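Local coordinates for protein Phosphoglucosamine/phosphogalactosamine mutase (Sulfolobus tokodaii, PDB 2F7L) that interconverts the 6-phosphate and 1-phosphate forms of glucosamine and of galactosamine in a magnesium-dependent reaction that feeds UDP-GlcNAc and UDP-GalNAc synthesis, at residues G12-E17 / V46-D51; D220-T225 / R246-D251; G263-Y268 / L350-N355; H314-E319 / G330-P335. All coordinates share one frame; numbering follows the deposited sequence.

Interaction 1. Residues G12-E17 / V46-D51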
# COMPACT_ATOMS: atom_id res chain seq x y z
N GLY A 12 -7.94 6.21 13.92
CA GLY A 12 -8.26 7.49 14.50
C GLY A 12 -7.11 7.93 15.38
O GLY A 12 -6.15 7.19 15.54
N ILE A 13 -7.21 9.13 15.92
CA ILE A 13 -6.15 9.63 16.78
C ILE A 13 -6.15 8.76 18.02
O ILE A 13 -7.18 8.57 18.67
CB ILE A 13 -6.39 11.10 17.13
CG1 ILE A 13 -6.18 11.94 15.87
CG2 ILE A 13 -5.43 11.55 18.23
CD1 ILE A 13 -6.73 13.31 16.00
N VAL A 14 -4.99 8.22 18.33
CA VAL A 14 -4.87 7.33 19.46
C VAL A 14 -5.18 8.00 20.80
O VAL A 14 -4.75 9.12 21.07
CB VAL A 14 -3.46 6.67 19.49
CG1 VAL A 14 -2.51 7.50 20.34
CG2 VAL A 14 -3.59 5.23 19.98
N ASN A 15 -5.94 7.27 21.61
CA ASN A 15 -6.39 7.67 22.93
C ASN A 15 -7.36 8.84 22.92
O ASN A 15 -7.49 9.55 23.91
CB ASN A 15 -5.21 7.97 23.85
CG ASN A 15 -5.28 7.18 25.14
OD1 ASN A 15 -6.08 6.25 25.26
ND2 ASN A 15 -4.45 7.54 26.11
N LYS A 16 -8.04 9.03 21.80
CA LYS A 16 -9.04 10.08 21.70
C LYS A 16 -10.24 9.54 20.95
O LYS A 16 -11.29 9.32 21.54
CB LYS A 16 -8.49 11.33 21.01
CG LYS A 16 -7.90 12.27 22.02
CD LYS A 16 -8.34 13.70 21.79
CE LYS A 16 -7.48 14.34 20.74
NZ LYS A 16 -7.52 13.53 19.48
N GLU A 17 -10.09 9.30 19.66
CA GLU A 17 -11.16 8.75 18.88
C GLU A 17 -10.93 7.25 18.96
O GLU A 17 -11.85 6.49 19.27
CB GLU A 17 -11.06 9.29 17.45
CG GLU A 17 -10.84 10.81 17.46
CD GLU A 17 -10.28 11.37 16.15
OE1 GLU A 17 -9.64 10.64 15.35
OE2 GLU A 17 -10.47 12.60 15.95
N VAL A 46 5.20 0.86 14.38
CA VAL A 46 5.83 1.59 15.46
C VAL A 46 5.01 2.63 16.21
O VAL A 46 5.44 3.12 17.24
CB VAL A 46 7.14 2.28 14.94
CG1 VAL A 46 6.80 3.56 14.17
CG2 VAL A 46 8.08 2.55 16.09
N ARG A 47 3.81 2.93 15.73
CA ARG A 47 2.98 3.99 16.30
C ARG A 47 2.72 4.16 17.80
O ARG A 47 2.83 3.26 18.60
CB ARG A 47 1.64 4.02 15.56
CG ARG A 47 1.78 4.40 14.12
CD ARG A 47 0.55 3.99 13.35
NE ARG A 47 0.68 4.31 11.93
CZ ARG A 47 0.68 5.54 11.43
NH1 ARG A 47 0.54 6.60 12.23
NH2 ARG A 47 0.82 5.72 10.12
N ALA A 48 2.36 5.39 18.14
CA ALA A 48 2.07 5.83 19.49
C ALA A 48 1.23 4.93 20.41
O ALA A 48 1.59 4.73 21.57
CB ALA A 48 1.45 7.21 19.43
N GLY A 49 0.13 4.37 19.97
CA GLY A 49 -0.56 3.57 20.99
C GLY A 49 -0.19 2.09 21.00
O GLY A 49 -0.93 1.26 21.55
N GLY A 50 0.95 1.79 20.40
CA GLY A 50 1.44 0.43 20.24
C GLY A 50 1.19 -0.66 21.24
O GLY A 50 0.47 -1.62 20.96
N ASP A 51 1.84 -0.54 22.39
CA ASP A 51 1.69 -1.52 23.43
C ASP A 51 0.31 -1.50 24.02
O ASP A 51 -0.33 -2.54 24.16
CB ASP A 51 2.70 -1.27 24.55
CG ASP A 51 3.81 -2.31 24.55
OD1 ASP A 51 4.61 -2.31 23.56
OD2 ASP A 51 3.85 -3.12 25.54
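V14 sets its two methyl groups against a tight turn, and this one side chain makes the whole contact from its own segment. Its CG2 rests on the alpha carbon of G49, with V14 CG2 3.6 Å from G49 CA. Because G49 carries no side chain, the methyl can settle directly on the main chain. The other branch reaches along the turn to the preceding residue, where V14 CG1 lies 4.1 Å from A48 CB in a looser apolar touch at the more open side of the contact. No hydrogen bond crosses between the segments, so across these two segments the contact is van der Waals packing alone.

Each partner is stiffened internally. A48 and G49 are the two central residues of a type I turn, closed by G50 N to R47 O at 3.0 Å. On the other side, the chain leaving V14 curls back on itself: I13 O accepts from both K16 N and E17 N, while E17 OE1 takes I13 N at 2.9 Å. That last bond is almost straight (174°), although the N-H approaches from above the carboxylate plane.

Neighbouring residues continue the packing. V14 pairs through its backbone with P102, and its side chain also touches N104 and L53. Separately, R47, which opens the turn, hydrogen-bonds the backbone oxygen of S97, by similarity the phosphoserine position. The arrangement is that of an edge strand, 10-13, whose outgoing loop packs on the turn leading into helix 50-63, within the first alpha/beta/alpha domain of a phosphohexose mutase.

Interaction 2. Residues D220-T225 / R246-D251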
# COMPACT_ATOMS: atom_id res chain seq x y z
N ASP A 220 7.08 15.58 -1.34
CA ASP A 220 7.37 16.58 -0.33
C ASP A 220 8.08 16.04 0.91
O ASP A 220 9.00 16.67 1.42
CB ASP A 220 6.10 17.30 0.09
CG ASP A 220 6.38 18.73 0.50
OD1 ASP A 220 6.42 19.03 1.73
OD2 ASP A 220 6.60 19.54 -0.42
N SER A 221 7.66 14.87 1.39
CA SER A 221 8.27 14.29 2.58
C SER A 221 9.64 13.72 2.28
O SER A 221 10.50 13.66 3.15
CB SER A 221 7.37 13.19 3.16
OG SER A 221 7.14 12.16 2.22
N LEU A 222 9.84 13.30 1.03
CA LEU A 222 11.12 12.73 0.66
C LEU A 222 12.08 13.83 0.30
O LEU A 222 13.28 13.59 0.16
CB LEU A 222 10.95 11.77 -0.51
CG LEU A 222 10.04 10.59 -0.16
CD1 LEU A 222 10.03 9.60 -1.30
CD2 LEU A 222 10.53 9.93 1.11
N LYS A 223 11.55 15.04 0.15
CA LYS A 223 12.37 16.20 -0.20
C LYS A 223 13.82 16.09 0.29
O LYS A 223 14.75 16.06 -0.51
CB LYS A 223 11.73 17.48 0.38
CG LYS A 223 11.53 18.61 -0.62
CD LYS A 223 10.72 18.13 -1.84
CE LYS A 223 10.06 19.29 -2.65
NZ LYS A 223 9.00 19.99 -1.85
N GLU A 224 14.01 16.00 1.60
CA GLU A 224 15.35 15.95 2.16
C GLU A 224 16.10 14.64 1.97
O GLU A 224 17.33 14.66 1.81
CB GLU A 224 15.32 16.27 3.64
CG GLU A 224 14.72 17.59 3.99
CD GLU A 224 14.67 17.76 5.47
OE1 GLU A 224 14.07 16.88 6.14
OE2 GLU A 224 15.25 18.75 5.99
N THR A 225 15.42 13.50 2.00
CA THR A 225 16.19 12.29 1.83
C THR A 225 16.67 12.23 0.38
O THR A 225 17.78 11.77 0.10
CB THR A 225 15.40 11.01 2.28
OG1 THR A 225 14.53 10.59 1.23
CG2 THR A 225 14.58 11.29 3.54
N ARG A 246 4.34 0.01 1.42
CA ARG A 246 4.57 0.87 0.28
C ARG A 246 6.06 1.09 0.05
O ARG A 246 6.87 1.01 0.98
CB ARG A 246 3.87 2.22 0.51
CG ARG A 246 2.75 2.46 -0.45
CD ARG A 246 1.53 3.00 0.22
NE ARG A 246 1.79 4.24 0.94
CZ ARG A 246 0.89 5.21 1.06
NH1 ARG A 246 -0.30 5.08 0.50
NH2 ARG A 246 1.17 6.30 1.77
N ALA A 247 6.42 1.35 -1.19
CA ALA A 247 7.82 1.58 -1.54
C ALA A 247 7.98 2.55 -2.71
O ALA A 247 7.65 2.20 -3.85
CB ALA A 247 8.49 0.25 -1.87
N ILE A 248 8.43 3.77 -2.46
CA ILE A 248 8.66 4.66 -3.59
C ILE A 248 10.17 4.88 -3.65
O ILE A 248 10.82 5.11 -2.63
CB ILE A 248 7.88 6.01 -3.51
CG1 ILE A 248 8.11 6.68 -2.18
CG2 ILE A 248 6.38 5.78 -3.75
CD1 ILE A 248 7.37 7.96 -2.09
N PHE A 249 10.72 4.75 -4.86
CA PHE A 249 12.16 4.86 -5.09
C PHE A 249 12.71 6.21 -5.48
O PHE A 249 11.99 7.11 -5.92
CB PHE A 249 12.60 3.84 -6.15
CG PHE A 249 12.28 2.41 -5.79
CD1 PHE A 249 11.00 1.89 -6.00
CD2 PHE A 249 13.26 1.58 -5.25
CE1 PHE A 249 10.70 0.57 -5.67
CE2 PHE A 249 12.97 0.25 -4.91
CZ PHE A 249 11.69 -0.26 -5.12
N ILE A 250 14.02 6.34 -5.31
CA ILE A 250 14.75 7.56 -5.63
C ILE A 250 15.99 7.09 -6.37
O ILE A 250 16.83 6.42 -5.78
CB ILE A 250 15.16 8.30 -4.34
CG1 ILE A 250 13.92 8.53 -3.47
CG2 ILE A 250 15.79 9.64 -4.68
CD1 ILE A 250 14.22 9.18 -2.13
N ASP A 251 16.11 7.43 -7.65
CA ASP A 251 17.26 7.00 -8.46
C ASP A 251 18.57 7.74 -8.21
O ASP A 251 18.64 8.70 -7.44
CB ASP A 251 16.93 7.07 -9.94
CG ASP A 251 16.71 8.49 -10.41
OD1 ASP A 251 17.26 9.43 -9.77
OD2 ASP A 251 15.99 8.67 -11.43
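L222 and I248 meet at a slant, end against end: L222 CD1 lies 3.2 Å from I248 CD1 and 3.6 Å from I248 CG1, so one methyl of the leucine covers the outer part of the isoleucine chain. A first torsion of 51° sets I248 CG1 between its backbone N and carbonyl carbon, and the anti chi2 (-180°) extends CD1 toward the leucine. Two residues on, I250 also points toward the helix segment, with its CG1 anti to the carbonyl carbon. Its CD1 is a more distant neighbour of L222 CD1 at 4.3 Å, and it comes across T225 at about a right angle, with I250 CD1 3.7 Å from T225 OG1. T225 OG1 makes a weak hydrogen bond to L222 O.

F249 points away and packs on L236 and V238. K223 NZ bridges to D220 OD2 at 2.8 Å, three residues back along the chain. The backbone of I248 pairs with A239 and that of I250 with G237. The side chain of I248 is about 8 Å from that of D241, a magnesium ligand by similarity. This is helix-on-sheet packing in the second alpha/beta/alpha domain: the entry to helix 223-231, from L222 to T225, packs against edge strand 248-251.

Interaction 3. Residues G263-Y268 / L350-N355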
# COMPACT_ATOMS: atom_id res chain seq x y z
N GLY A 263 6.06 0.99 -10.55
CA GLY A 263 5.13 -0.12 -10.56
C GLY A 263 5.15 -0.70 -11.95
O GLY A 263 5.03 -1.91 -12.14
N THR A 264 5.33 0.18 -12.93
CA THR A 264 5.38 -0.19 -14.34
C THR A 264 6.66 -1.00 -14.65
O THR A 264 6.60 -2.04 -15.28
CB THR A 264 5.31 1.08 -15.23
OG1 THR A 264 4.00 1.64 -15.17
CG2 THR A 264 5.65 0.76 -16.67
N LEU A 265 7.80 -0.48 -14.20
CA LEU A 265 9.10 -1.12 -14.37
C LEU A 265 9.08 -2.51 -13.71
O LEU A 265 9.58 -3.48 -14.27
CB LEU A 265 10.17 -0.24 -13.70
CG LEU A 265 11.27 0.43 -14.53
CD1 LEU A 265 10.80 0.65 -15.94
CD2 LEU A 265 11.66 1.75 -13.89
N LEU A 266 8.51 -2.57 -12.51
CA LEU A 266 8.40 -3.81 -11.74
C LEU A 266 7.38 -4.72 -12.38
O LEU A 266 7.56 -5.94 -12.42
CB LEU A 266 7.98 -3.49 -10.31
CG LEU A 266 9.06 -3.55 -9.22
CD1 LEU A 266 10.44 -3.17 -9.74
CD2 LEU A 266 8.62 -2.66 -8.09
N SER A 267 6.31 -4.13 -12.88
CA SER A 267 5.27 -4.91 -13.53
C SER A 267 5.92 -5.59 -14.75
O SER A 267 5.57 -6.69 -15.16
CB SER A 267 4.14 -3.98 -13.96
OG SER A 267 2.91 -4.68 -14.00
N TYR A 268 6.91 -4.91 -15.31
CA TYR A 268 7.64 -5.43 -16.45
C TYR A 268 8.47 -6.66 -16.06
O TYR A 268 8.28 -7.77 -16.59
CB TYR A 268 8.55 -4.34 -17.01
CG TYR A 268 9.57 -4.84 -17.97
CD1 TYR A 268 9.19 -5.45 -19.17
CD2 TYR A 268 10.94 -4.74 -17.68
CE1 TYR A 268 10.14 -5.95 -20.05
CE2 TYR A 268 11.90 -5.24 -18.55
CZ TYR A 268 11.49 -5.85 -19.74
OH TYR A 268 12.43 -6.36 -20.60
N LEU A 350 16.26 -4.24 -7.26
CA LEU A 350 17.69 -4.53 -7.33
C LEU A 350 17.96 -5.66 -8.32
O LEU A 350 19.08 -5.79 -8.83
CB LEU A 350 18.25 -4.91 -5.95
CG LEU A 350 18.36 -3.81 -4.89
CD1 LEU A 350 19.13 -4.33 -3.70
CD2 LEU A 350 19.08 -2.60 -5.46
N GLU A 351 16.96 -6.50 -8.60
CA GLU A 351 17.17 -7.57 -9.55
C GLU A 351 17.11 -6.92 -10.93
O GLU A 351 18.10 -6.89 -11.65
CB GLU A 351 16.11 -8.67 -9.43
CG GLU A 351 16.72 -10.08 -9.51
CD GLU A 351 15.70 -11.20 -9.80
OE1 GLU A 351 16.07 -12.39 -9.66
OE2 GLU A 351 14.54 -10.90 -10.18
N LEU A 352 15.94 -6.39 -11.28
CA LEU A 352 15.71 -5.70 -12.55
C LEU A 352 16.89 -4.77 -12.89
O LEU A 352 17.39 -4.75 -14.02
CB LEU A 352 14.40 -4.90 -12.43
CG LEU A 352 13.74 -4.16 -13.59
CD1 LEU A 352 13.93 -2.66 -13.43
CD2 LEU A 352 14.30 -4.69 -14.92
N LEU A 353 17.34 -4.01 -11.90
CA LEU A 353 18.45 -3.09 -12.07
C LEU A 353 19.76 -3.85 -12.32
O LEU A 353 20.60 -3.41 -13.10
CB LEU A 353 18.59 -2.25 -10.80
CG LEU A 353 19.06 -0.81 -10.95
CD1 LEU A 353 20.50 -0.82 -11.41
CD2 LEU A 353 18.18 -0.04 -11.94
N ALA A 354 19.92 -4.99 -11.66
CA ALA A 354 21.13 -5.79 -11.80
C ALA A 354 21.26 -6.43 -13.16
O ALA A 354 22.34 -6.49 -13.73
CB ALA A 354 21.13 -6.87 -10.74
N ASN A 355 20.14 -6.92 -13.68
CA ASN A 355 20.11 -7.59 -14.96
C ASN A 355 20.14 -6.64 -16.15
O ASN A 355 20.42 -7.05 -17.27
CB ASN A 355 18.87 -8.49 -15.03
CG ASN A 355 19.00 -9.57 -16.09
OD1 ASN A 355 18.03 -10.25 -16.42
ND2 ASN A 355 20.21 -9.75 -16.62
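L352 overlaps two residues of the facing helix at once, one methyl for each. With CG anti to the backbone N (chi1 -173°), the leucine stands out from helix 342-356 toward helix 259-272, and its fork divides the work. CD1 goes to the branched end of L265, with L352 CD1 4.2 Å from L265 CG. CD2 goes to the tyrosine one turn further on, with L352 CD2 4.3 Å from Y268 CD2. This second touch is made at the ring's edge, close to its plane, so the methyl lies beside the phenol ring. L265 O also sits at the ring edge and in its plane, and Y298 meets the same ring with the two planes inclined by about 55°.

L352 has by far the largest share of the buried surface, against two smaller and roughly equal shares from L265 and Y268. One leucine thus touches both L265 and Y268, residues i and i+3 of the opposite helix.

Other residues close the apolar cluster. L363 of helix 360-365 touches both L265 and L352, bridging the pair from a third helix. Nearby, E351 forms a salt bridge with K273 and accepts from W269 NE1, linking helix 342-356 to W269 of helix 259-272 and to K273 just beyond its end. The whole is helix-on-helix packing in the third alpha/beta/alpha domain, where helices 259-272 and 342-356 share one helical layer.

Interaction 4. Residues H314-E319 / G330-P335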
# COMPACT_ATOMS: atom_id res chain seq x y z
N HIS A 314 -7.11 -8.50 -3.92
CA HIS A 314 -8.11 -9.51 -4.29
C HIS A 314 -8.28 -9.65 -5.82
O HIS A 314 -8.27 -10.76 -6.34
CB HIS A 314 -9.45 -9.18 -3.62
CG HIS A 314 -9.50 -9.53 -2.16
ND1 HIS A 314 -9.32 -10.81 -1.70
CD2 HIS A 314 -9.73 -8.76 -1.07
CE1 HIS A 314 -9.44 -10.82 -0.38
NE2 HIS A 314 -9.69 -9.59 0.02
N LYS A 315 -8.40 -8.54 -6.54
CA LYS A 315 -8.53 -8.61 -7.99
C LYS A 315 -7.32 -9.31 -8.60
O LYS A 315 -7.46 -10.12 -9.50
CB LYS A 315 -8.69 -7.21 -8.59
CG LYS A 315 -9.08 -7.21 -10.06
CD LYS A 315 -9.30 -5.81 -10.60
CE LYS A 315 -9.38 -5.79 -12.12
NZ LYS A 315 -10.51 -6.62 -12.65
N VAL A 316 -6.12 -9.00 -8.14
CA VAL A 316 -4.97 -9.68 -8.71
C VAL A 316 -5.16 -11.18 -8.48
O VAL A 316 -5.08 -11.97 -9.44
CB VAL A 316 -3.63 -9.23 -8.07
CG1 VAL A 316 -2.48 -9.98 -8.71
CG2 VAL A 316 -3.44 -7.76 -8.28
N ALA A 317 -5.42 -11.59 -7.24
CA ALA A 317 -5.64 -13.00 -6.96
C ALA A 317 -6.80 -13.52 -7.85
O ALA A 317 -6.58 -14.37 -8.71
CB ALA A 317 -5.97 -13.22 -5.48
N ASP A 318 -8.00 -12.98 -7.65
CA ASP A 318 -9.19 -13.35 -8.40
C ASP A 318 -9.05 -13.49 -9.93
O ASP A 318 -9.83 -14.19 -10.57
CB ASP A 318 -10.31 -12.36 -8.11
CG ASP A 318 -11.04 -12.66 -6.82
OD1 ASP A 318 -10.37 -13.06 -5.84
OD2 ASP A 318 -12.28 -12.49 -6.78
N GLU A 319 -8.06 -12.81 -10.52
CA GLU A 319 -7.90 -12.92 -11.96
C GLU A 319 -6.51 -13.43 -12.32
O GLU A 319 -6.00 -13.22 -13.43
CB GLU A 319 -8.24 -11.57 -12.66
CG GLU A 319 -7.16 -10.50 -12.73
CD GLU A 319 -7.63 -9.27 -13.54
OE1 GLU A 319 -8.60 -8.59 -13.13
OE2 GLU A 319 -7.04 -8.99 -14.61
N GLY A 330 3.83 0.53 -3.15
CA GLY A 330 2.94 -0.61 -2.97
C GLY A 330 2.67 -1.28 -4.31
O GLY A 330 2.00 -0.76 -5.21
N PHE A 331 3.23 -2.46 -4.41
CA PHE A 331 3.20 -3.29 -5.59
C PHE A 331 2.95 -4.73 -5.11
O PHE A 331 3.50 -5.15 -4.08
CB PHE A 331 4.58 -3.14 -6.24
CG PHE A 331 4.82 -4.06 -7.40
CD1 PHE A 331 4.40 -3.72 -8.68
CD2 PHE A 331 5.48 -5.27 -7.20
CE1 PHE A 331 4.63 -4.57 -9.74
CE2 PHE A 331 5.72 -6.13 -8.26
CZ PHE A 331 5.29 -5.79 -9.54
N MET A 332 2.12 -5.49 -5.83
CA MET A 332 1.84 -6.88 -5.44
C MET A 332 2.49 -7.89 -6.38
O MET A 332 2.24 -7.86 -7.57
CB MET A 332 0.33 -7.13 -5.35
CG MET A 332 -0.54 -6.07 -6.02
SD MET A 332 -0.75 -4.48 -5.12
CE MET A 332 -2.20 -4.97 -4.07
N TYR A 333 3.32 -8.76 -5.82
CA TYR A 333 4.05 -9.78 -6.58
C TYR A 333 3.49 -11.15 -6.18
O TYR A 333 3.95 -11.75 -5.22
CB TYR A 333 5.55 -9.68 -6.26
CG TYR A 333 6.43 -10.53 -7.13
CD1 TYR A 333 6.35 -10.44 -8.52
CD2 TYR A 333 7.29 -11.46 -6.58
CE1 TYR A 333 7.11 -11.28 -9.34
CE2 TYR A 333 8.05 -12.31 -7.38
CZ TYR A 333 7.96 -12.22 -8.76
OH TYR A 333 8.64 -13.13 -9.56
N PRO A 334 2.49 -11.65 -6.92
CA PRO A 334 1.82 -12.94 -6.68
C PRO A 334 2.68 -14.10 -6.22
O PRO A 334 2.38 -14.71 -5.20
CB PRO A 334 1.12 -13.21 -8.00
CG PRO A 334 0.69 -11.84 -8.38
CD PRO A 334 1.95 -11.02 -8.13
N PRO A 335 3.74 -14.43 -6.96
CA PRO A 335 4.57 -15.55 -6.50
C PRO A 335 4.92 -15.45 -5.01
O PRO A 335 5.02 -16.47 -4.34
CB PRO A 335 5.79 -15.50 -7.43
CG PRO A 335 5.72 -14.13 -8.05
CD PRO A 335 4.27 -13.88 -8.21
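Chi1 of 180° at V316 sets CG1 anti to the backbone N and CG2 anti to the carbonyl carbon, a fork that straddles two residues of the facing segment. M332 answers with a chain bent at chi2 (-76°) and chi3 (-87°), which turns SD and CE away from V316, so that CG makes the nearest approach. V316 CG2 lies 4.0 Å from M332 CG, the two side chains meeting at a slant. The side chains of V316 and P334 cross at about a right angle, with V316 CG1 3.7 Å from P334 CG.

Here the third alpha/beta/alpha domain packs a helix on its sheet: helix 309-318 leads into strand 323-326, which pairs antiparallel with edge strand 329-332, and the contact lays the helix on that last strand. M332 also touches I312 and A313, a turn earlier in the helix, while F331 packs on helix 342-356.

At the helix end, K315 NZ bridges to E319 OE1 at 2.8 Å, arriving nearly end-on to the C-O bond. H314 points away from the strand, and its NE2 hydrogen-bonds E115 O. Beyond it, D318 OD1 forms a salt bridge with R117 NH2.

From the N terminus, interaction 1 closes a span of 28 residues that includes helix 20-34 and strand 39-44, joining the exit of strand 10-13 to the start of helix 50-63 in the first domain. Interaction 2 follows and closes a loop in the second domain, between helix 223-231 and strand 248-251. The chain then enters the third domain, where interaction 3 brings 263-268 and 350-355 together over some eighty residues, and interaction 4 falls within that span. These two touch through L266 CB and F331 CE1, 3.6 Å apart, joining helix layer to sheet. R246 CG lies 3.5 Å from G330 N, linking interactions 2 and 4 across domains; interaction 1 touches none of the others.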